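Local coordinates for putative tetR family transcription regulator (Shewanella loihica, PDB 3PPB), which probably binds DNA through a predicted helix-turn-helix motif and regulates transcription, as expected of a TetR-family regulator, at residues A[59-64]-A[104-109]; A[67-72]-A[126-131]; A[92-97]-A[159-164]. All coordinates share one frame; numbering follows the deposited sequence.

Contact 1: residues A[59-64]-A[104-109]; sequences QLFLGV and QAFFQL. With EDO (1,2-ethanediol), chain F.
F106 is directed from helix 101-110 at helix 53-74 with CG anti to its backbone N (chi1 174°), which brings the far rim of the ring up to the opposing backbone. F106 CE2 stands 3.7 Å from F61 CA, and that alpha carbon lies near the plane of the F106 ring, so the ring meets the helix with its edge. The side chains of L60 and F61, both with CG anti to the backbone N, receive it. L60 crosses F106 obliquely and brings CD2 to 3.6 Å from F106 CE1, whereas F61 runs across it at about a right angle, with F61 CD1 4.0 Å from F106 CE2. The short helical segments cross at 118°, their axes approaching to 11.1 Å, a separation bridged by side chains with no hydrogen bond between the segments. In the TetR-like fold a long helix such as 53-74 links the DNA-binding three-helix domain to the helical C-terminal domain, and here L60 and F106 both also touch L19 of helix 10-24. An alanine at F106 would lose the ring that meets L60, F61 and L19, and would probably loosen the packing between these three helices. One turn on from F61, V64 and F107 slide past each other in opposite directions, V64 CG1 reaching 3.7 Å from F107 CZ. CG of F107 lies anti to its carbonyl carbon (chi1 -78°), which turns the outer part of the ring back toward helix 53-74. There the ring also takes a cation-pi contact from K65 and meets F68 edge-to-face. Farther along helix 101-110, 1,2-ethanediol O1 donates to Q108 O at 2.8 Å, and the same diol is hydrogen-bonded to Q108 O of the second subunit.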
# COMPACT_ATOMS: atom_id res chain seq x y z
N GLN A 59 -18.57 1.57 -6.72
CA GLN A 59 -18.77 1.77 -8.15
C GLN A 59 -17.62 2.57 -8.74
O GLN A 59 -17.14 2.26 -9.83
CB GLN A 59 -20.13 2.45 -8.46
CG GLN A 59 -21.36 1.56 -8.19
CD GLN A 59 -21.30 0.21 -8.87
OE1 GLN A 59 -21.25 0.11 -10.10
NE2 GLN A 59 -21.26 -0.85 -8.07
N LEU A 60 -17.15 3.59 -7.99
CA LEU A 60 -16.00 4.39 -8.40
C LEU A 60 -14.75 3.50 -8.49
O LEU A 60 -14.03 3.52 -9.49
CB LEU A 60 -15.79 5.54 -7.39
CG LEU A 60 -14.60 6.46 -7.64
CD1 LEU A 60 -14.71 7.17 -9.00
CD2 LEU A 60 -14.45 7.46 -6.51
N PHE A 61 -14.50 2.72 -7.41
CA PHE A 61 -13.37 1.80 -7.28
C PHE A 61 -13.28 0.87 -8.48
O PHE A 61 -12.24 0.84 -9.14
CB PHE A 61 -13.50 0.99 -5.97
CG PHE A 61 -12.38 0.02 -5.70
CD1 PHE A 61 -11.17 0.46 -5.19
CD2 PHE A 61 -12.53 -1.34 -5.93
CE1 PHE A 61 -10.12 -0.44 -4.96
CE2 PHE A 61 -11.50 -2.24 -5.66
CZ PHE A 61 -10.31 -1.78 -5.18
N LEU A 62 -14.38 0.15 -8.79
CA LEU A 62 -14.41 -0.82 -9.90
C LEU A 62 -14.24 -0.12 -11.25
O LEU A 62 -13.56 -0.66 -12.14
CB LEU A 62 -15.69 -1.67 -9.88
CG LEU A 62 -15.90 -2.58 -8.66
CD1 LEU A 62 -17.30 -3.13 -8.63
CD2 LEU A 62 -14.86 -3.73 -8.61
N GLY A 63 -14.82 1.08 -11.36
CA GLY A 63 -14.73 1.90 -12.56
C GLY A 63 -13.31 2.30 -12.90
O GLY A 63 -12.86 2.10 -14.03
N VAL A 64 -12.57 2.83 -11.89
CA VAL A 64 -11.17 3.24 -12.06
C VAL A 64 -10.30 1.98 -12.33
O VAL A 64 -9.47 2.01 -13.24
CB VAL A 64 -10.61 4.11 -10.89
CG1 VAL A 64 -9.20 4.57 -11.19
CG2 VAL A 64 -11.51 5.33 -10.62
N GLN A 104 -4.55 7.71 -9.56
CA GLN A 104 -3.44 6.98 -8.96
C GLN A 104 -3.42 7.21 -7.42
O GLN A 104 -3.26 6.25 -6.67
CB GLN A 104 -2.10 7.35 -9.61
CG GLN A 104 -0.88 6.71 -8.94
CD GLN A 104 -0.96 5.20 -8.83
OE1 GLN A 104 -1.59 4.52 -9.64
NE2 GLN A 104 -0.28 4.64 -7.84
N ALA A 105 -3.61 8.47 -6.97
CA ALA A 105 -3.67 8.78 -5.53
C ALA A 105 -4.84 7.98 -4.88
O ALA A 105 -4.68 7.49 -3.77
CB ALA A 105 -3.86 10.27 -5.32
N PHE A 106 -5.97 7.81 -5.61
CA PHE A 106 -7.15 7.04 -5.22
C PHE A 106 -6.75 5.57 -5.02
O PHE A 106 -7.17 4.97 -4.03
CB PHE A 106 -8.28 7.18 -6.28
CG PHE A 106 -9.48 6.29 -6.04
CD1 PHE A 106 -10.50 6.70 -5.19
CD2 PHE A 106 -9.58 5.04 -6.65
CE1 PHE A 106 -11.60 5.88 -4.94
CE2 PHE A 106 -10.69 4.22 -6.40
CZ PHE A 106 -11.70 4.65 -5.56
N PHE A 107 -5.90 5.00 -5.91
CA PHE A 107 -5.42 3.61 -5.74
C PHE A 107 -4.52 3.51 -4.51
O PHE A 107 -4.69 2.62 -3.69
CB PHE A 107 -4.64 3.11 -6.97
CG PHE A 107 -5.42 2.68 -8.19
CD1 PHE A 107 -6.77 2.32 -8.08
CD2 PHE A 107 -4.80 2.57 -9.42
CE1 PHE A 107 -7.48 1.89 -9.20
CE2 PHE A 107 -5.51 2.09 -10.53
CZ PHE A 107 -6.84 1.77 -10.42
N GLN A 108 -3.62 4.45 -4.35
CA GLN A 108 -2.70 4.47 -3.23
C GLN A 108 -3.51 4.50 -1.92
O GLN A 108 -3.23 3.75 -0.99
CB GLN A 108 -1.75 5.68 -3.39
CG GLN A 108 -0.36 5.51 -2.83
CD GLN A 108 0.45 4.34 -3.36
OE1 GLN A 108 0.45 3.28 -2.77
NE2 GLN A 108 1.23 4.53 -4.43
N LEU A 109 -4.59 5.25 -1.89
CA LEU A 109 -5.40 5.31 -0.68
C LEU A 109 -6.34 4.11 -0.47
O LEU A 109 -6.58 3.76 0.68
CB LEU A 109 -6.25 6.59 -0.68
CG LEU A 109 -5.51 7.91 -0.51
CD1 LEU A 109 -6.35 9.06 -1.05
CD2 LEU A 109 -5.15 8.14 0.95
C1 EDO F . -1.09 2.00 0.89
O1 EDO F . -0.70 2.66 -0.32
C2 EDO F . -1.21 0.50 0.61
O2 EDO F . -1.97 -0.13 1.66

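Contact 2: residues A[67-72]-A[126-131]; sequences EFADAI and HGILGF. With EDO (1,2-ethanediol), chain G; EDO (1,2-ethanediol), chain H.
The backbones come closest at A69 and L129, whose CA atoms are 6.3 Å apart, where segment 126-131 breaks from helical geometry (L129 phi -108°, psi 29°) between helix 118-128 and helix 130-141. This is the all-helical C-terminal part of a TetR-like fold, and the contact sets the long helix 53-74 against the corner between two later helices, which has a wider pi-type turn at 126-128. Glycine suits the corner at G130, because a beta carbon there would come only 2.6 Å from H126 O. Another small residue, A69, sits at the middle of the contact. Its methyl points toward the corner and is met by two branched side chains, I128 CG2 at 3.7 Å and L129 CD2 at 3.8 Å from A69 CB. The same L129 methyl also approaches the F68 ring at its edge, near the ring plane, the two side chains crossing at about a right angle. One face of that ring is met from within its own helix by I72 CG2, while W96 packs against F68 edge-to-face. E67, directed away from segment 126-131, has an engaged carboxylate: OE1 forms a salt bridge with K103 and accepts a hydrogen bond from O1 of one 1,2-ethanediol, and a second diol donates to OE2. No polar bond links the two segments, so apolar packing alone joins them. Its last element is I72, whose CG1 lies between the backbone N and the carbonyl carbon (chi1 70°), a first torsion that F131 shares. The two side chains cross obliquely, and I72 CD1 lies in the plane of the F131 ring at its edge, 3.7 Å from F131 CZ.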
# COMPACT_ATOMS: atom_id res chain seq x y z
N GLU A 67 -10.74 1.08 -15.98
CA GLU A 67 -9.98 2.02 -16.81
C GLU A 67 -8.49 1.65 -16.86
O GLU A 67 -7.88 1.63 -17.93
CB GLU A 67 -10.13 3.45 -16.28
CG GLU A 67 -11.47 4.08 -16.58
CD GLU A 67 -11.60 5.45 -15.96
OE1 GLU A 67 -10.57 6.17 -15.88
OE2 GLU A 67 -12.72 5.80 -15.51
N PHE A 68 -7.91 1.37 -15.68
CA PHE A 68 -6.52 0.97 -15.53
C PHE A 68 -6.23 -0.32 -16.32
O PHE A 68 -5.27 -0.37 -17.10
CB PHE A 68 -6.21 0.78 -14.04
CG PHE A 68 -4.85 0.22 -13.71
CD1 PHE A 68 -3.71 1.02 -13.77
CD2 PHE A 68 -4.70 -1.10 -13.28
CE1 PHE A 68 -2.46 0.52 -13.41
CE2 PHE A 68 -3.45 -1.61 -12.93
CZ PHE A 68 -2.34 -0.80 -13.00
N ALA A 69 -7.07 -1.35 -16.13
CA ALA A 69 -6.94 -2.65 -16.78
C ALA A 69 -7.02 -2.50 -18.29
O ALA A 69 -6.16 -3.04 -18.99
CB ALA A 69 -8.02 -3.59 -16.28
N ASP A 70 -7.99 -1.69 -18.78
CA ASP A 70 -8.20 -1.40 -20.20
C ASP A 70 -6.99 -0.69 -20.82
O ASP A 70 -6.56 -1.09 -21.90
CB ASP A 70 -9.46 -0.54 -20.39
CG ASP A 70 -10.80 -1.25 -20.18
OD1 ASP A 70 -10.80 -2.47 -19.91
OD2 ASP A 70 -11.85 -0.58 -20.33
N ALA A 71 -6.42 0.32 -20.13
CA ALA A 71 -5.27 1.11 -20.61
C ALA A 71 -4.01 0.27 -20.73
O ALA A 71 -3.33 0.35 -21.77
CB ALA A 71 -5.01 2.30 -19.69
N ILE A 72 -3.68 -0.53 -19.71
CA ILE A 72 -2.45 -1.31 -19.72
C ILE A 72 -2.54 -2.46 -20.74
O ILE A 72 -1.54 -2.72 -21.43
CB ILE A 72 -1.99 -1.76 -18.31
CG1 ILE A 72 -2.90 -2.83 -17.68
CG2 ILE A 72 -1.86 -0.53 -17.39
CD1 ILE A 72 -2.32 -3.49 -16.40
N HIS A 126 -9.69 -10.68 -9.23
CA HIS A 126 -9.92 -11.88 -10.03
C HIS A 126 -10.81 -11.64 -11.24
O HIS A 126 -10.79 -12.46 -12.17
CB HIS A 126 -10.51 -13.00 -9.15
CG HIS A 126 -9.72 -13.22 -7.89
ND1 HIS A 126 -10.29 -13.04 -6.64
CD2 HIS A 126 -8.41 -13.51 -7.74
CE1 HIS A 126 -9.31 -13.26 -5.77
NE2 HIS A 126 -8.16 -13.54 -6.38
N GLY A 127 -11.55 -10.53 -11.25
CA GLY A 127 -12.44 -10.23 -12.37
C GLY A 127 -11.79 -9.29 -13.36
O GLY A 127 -11.32 -9.72 -14.42
N ILE A 128 -11.70 -8.02 -12.97
CA ILE A 128 -11.12 -6.95 -13.77
C ILE A 128 -9.64 -7.24 -14.11
O ILE A 128 -9.23 -7.06 -15.25
CB ILE A 128 -11.30 -5.58 -13.05
CG1 ILE A 128 -12.82 -5.25 -12.93
CG2 ILE A 128 -10.55 -4.47 -13.80
CD1 ILE A 128 -13.21 -3.99 -12.07
N LEU A 129 -8.86 -7.69 -13.13
CA LEU A 129 -7.44 -7.95 -13.35
C LEU A 129 -7.13 -9.46 -13.35
O LEU A 129 -6.00 -9.86 -13.06
CB LEU A 129 -6.60 -7.19 -12.31
CG LEU A 129 -6.74 -5.65 -12.41
CD1 LEU A 129 -6.42 -4.99 -11.11
CD2 LEU A 129 -5.89 -5.07 -13.55
N GLY A 130 -8.12 -10.26 -13.77
CA GLY A 130 -8.01 -11.71 -13.89
C GLY A 130 -6.90 -12.16 -14.83
O GLY A 130 -6.31 -13.24 -14.64
N PHE A 131 -6.59 -11.33 -15.85
CA PHE A 131 -5.56 -11.65 -16.84
C PHE A 131 -4.17 -11.74 -16.19
O PHE A 131 -3.29 -12.40 -16.75
CB PHE A 131 -5.54 -10.62 -18.00
CG PHE A 131 -4.98 -9.26 -17.65
CD1 PHE A 131 -5.82 -8.26 -17.17
CD2 PHE A 131 -3.63 -8.98 -17.79
CE1 PHE A 131 -5.30 -7.01 -16.82
CE2 PHE A 131 -3.11 -7.73 -17.44
CZ PHE A 131 -3.95 -6.75 -16.96
C1 EDO G . -7.62 6.56 -18.28
O1 EDO G . -8.17 6.26 -16.99
C2 EDO G . -7.48 5.27 -19.08
O2 EDO G . -6.82 5.53 -20.33
C1 EDO H . -14.54 9.32 -12.57
O1 EDO H . -13.52 9.84 -13.43
C2 EDO H . -15.05 8.00 -13.14
O2 EDO H . -13.96 7.07 -13.20

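Contact 3: residues A[92-97]-A[159-164]; sequences AALTWA and GQYLAA. With EDO (1,2-ethanediol), chain G.
A phenol hydroxyl lies buried against A93 and A97 of helix 82-99: Y161 OH is 3.4 Å from A97 CB and 3.6 Å from A93 O, yet makes no hydrogen bond to segment 92-97. Y161 puts CG anti to its backbone N (chi1 167°), which sends the ring across to helix 82-99. A93 O lies in the plane of that ring at its edge, and already accepts the helical bond from A97 N. Further in along the ring, A93 CB packs 3.7 Å from Y161 CE1. L94 slides past the tyrosine in the opposite direction, with L94 CD1 3.7 Å from Y161 CD1; its chi1 of -96° falls off the staggered values. The other methyl, L94 CD2, reaches A164 CB, one turn on from Y161. The helical segments run 10.7 Å apart at closest axis approach and cross at 45°, a packing between helices 82-99 and 150-170 in the C-terminal domain of the TetR-like fold. Helix 150-170 also reaches the second subunit, where Q160 NE2 bonds to N156 OD1 of that chain. W96 crosses Y161 at about a right angle, and its NE1 points elsewhere, giving a weak bond of 3.2 Å to O1 of a 1,2-ethanediol. The polar end of Y161 is satisfied by Q104 OE1 of helix 101-110; with the amide oriented as modelled, the phenol probably donates to that oxygen, consistent with A93, L94 and A97 packing around the ring while Q104 probably sets the direction of the hydroxyl.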
# COMPACT_ATOMS: atom_id res chain seq x y z
N ALA A 92 3.51 0.25 -18.89
CA ALA A 92 2.20 0.85 -19.23
C ALA A 92 1.44 1.22 -17.95
O ALA A 92 0.77 2.25 -17.92
CB ALA A 92 1.35 -0.11 -20.05
N ALA A 93 1.55 0.38 -16.91
CA ALA A 93 0.89 0.62 -15.60
C ALA A 93 1.50 1.86 -14.93
O ALA A 93 0.77 2.74 -14.48
CB ALA A 93 1.03 -0.62 -14.70
N LEU A 94 2.84 1.94 -14.92
CA LEU A 94 3.56 3.07 -14.32
C LEU A 94 3.30 4.34 -15.12
O LEU A 94 3.10 5.38 -14.50
CB LEU A 94 5.07 2.75 -14.19
CG LEU A 94 5.56 2.20 -12.82
CD1 LEU A 94 4.73 1.02 -12.34
CD2 LEU A 94 7.01 1.72 -12.90
N THR A 95 3.21 4.26 -16.48
CA THR A 95 2.92 5.42 -17.32
C THR A 95 1.52 5.92 -16.99
O THR A 95 1.32 7.14 -16.85
CB THR A 95 3.06 5.07 -18.81
OG1 THR A 95 4.40 4.65 -19.04
CG2 THR A 95 2.71 6.24 -19.74
N TRP A 96 0.56 4.99 -16.83
CA TRP A 96 -0.83 5.34 -16.50
C TRP A 96 -0.86 6.08 -15.16
O TRP A 96 -1.54 7.10 -15.06
CB TRP A 96 -1.71 4.08 -16.47
CG TRP A 96 -3.15 4.38 -16.12
CD1 TRP A 96 -4.18 4.57 -17.00
CD2 TRP A 96 -3.71 4.51 -14.80
NE1 TRP A 96 -5.35 4.81 -16.31
CE2 TRP A 96 -5.08 4.80 -14.96
CE3 TRP A 96 -3.18 4.42 -13.51
CZ2 TRP A 96 -5.94 4.96 -13.86
CZ3 TRP A 96 -4.02 4.63 -12.42
CH2 TRP A 96 -5.38 4.90 -12.61
N ALA A 97 -0.11 5.59 -14.15
CA ALA A 97 -0.01 6.19 -12.81
C ALA A 97 0.49 7.65 -12.87
O ALA A 97 -0.02 8.49 -12.15
CB ALA A 97 0.91 5.35 -11.94
N GLY A 159 1.44 -4.92 -4.56
CA GLY A 159 2.27 -4.21 -3.60
C GLY A 159 3.48 -3.54 -4.24
O GLY A 159 3.85 -2.42 -3.87
N GLN A 160 4.12 -4.23 -5.20
CA GLN A 160 5.30 -3.70 -5.87
C GLN A 160 4.90 -2.56 -6.79
O GLN A 160 5.64 -1.58 -6.88
CB GLN A 160 6.06 -4.77 -6.64
CG GLN A 160 6.70 -5.78 -5.67
CD GLN A 160 7.64 -6.67 -6.39
OE1 GLN A 160 7.23 -7.60 -7.10
NE2 GLN A 160 8.93 -6.41 -6.23
N TYR A 161 3.73 -2.65 -7.43
CA TYR A 161 3.22 -1.55 -8.26
C TYR A 161 3.00 -0.31 -7.38
O TYR A 161 3.41 0.80 -7.74
CB TYR A 161 1.91 -1.96 -8.97
CG TYR A 161 1.16 -0.79 -9.57
CD1 TYR A 161 1.56 -0.23 -10.79
CD2 TYR A 161 0.08 -0.21 -8.91
CE1 TYR A 161 0.90 0.87 -11.33
CE2 TYR A 161 -0.57 0.91 -9.44
CZ TYR A 161 -0.17 1.43 -10.66
OH TYR A 161 -0.80 2.53 -11.21
N LEU A 162 2.36 -0.49 -6.23
CA LEU A 162 2.07 0.64 -5.34
C LEU A 162 3.34 1.24 -4.78
O LEU A 162 3.41 2.45 -4.61
CB LEU A 162 1.11 0.24 -4.21
CG LEU A 162 -0.34 -0.09 -4.66
CD1 LEU A 162 -1.12 -0.63 -3.50
CD2 LEU A 162 -1.04 1.15 -5.25
N ALA A 163 4.36 0.41 -4.53
CA ALA A 163 5.66 0.88 -4.03
C ALA A 163 6.38 1.70 -5.11
O ALA A 163 6.90 2.76 -4.81
CB ALA A 163 6.51 -0.29 -3.59
N ALA A 164 6.39 1.21 -6.36
CA ALA A 164 7.10 1.89 -7.46
C ALA A 164 6.41 3.19 -7.84
O ALA A 164 7.10 4.18 -8.11
CB ALA A 164 7.22 0.97 -8.69
C1 EDO G . -7.62 6.56 -18.28
O1 EDO G . -8.17 6.26 -16.99
C2 EDO G . -7.48 5.27 -19.08
O2 EDO G . -6.82 5.53 -20.33

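In the fold
From the N terminus the chain passes through the predicted helix-turn-helix region into helix 53-74, which supplies 59-64 and then 67-72. Next comes 92-97, the first half of contact 3. At 104-109 the chain closes contact 1 over 39 intervening residues; 126-131 closes contact 2 over 53, and 159-164 closes contact 3 over 61. Each pair of contacts crosses and none nests, because their segments alternate along the chain. Helix 53-74 is thus tied to helix 101-110 and to the 118-128/130-141 corner, and helix 82-99 to helix 150-170. Between contacts, F68 of contact 2 also meets Y161 of contact 3, and contacts 1 and 3 both extend to the second subunit.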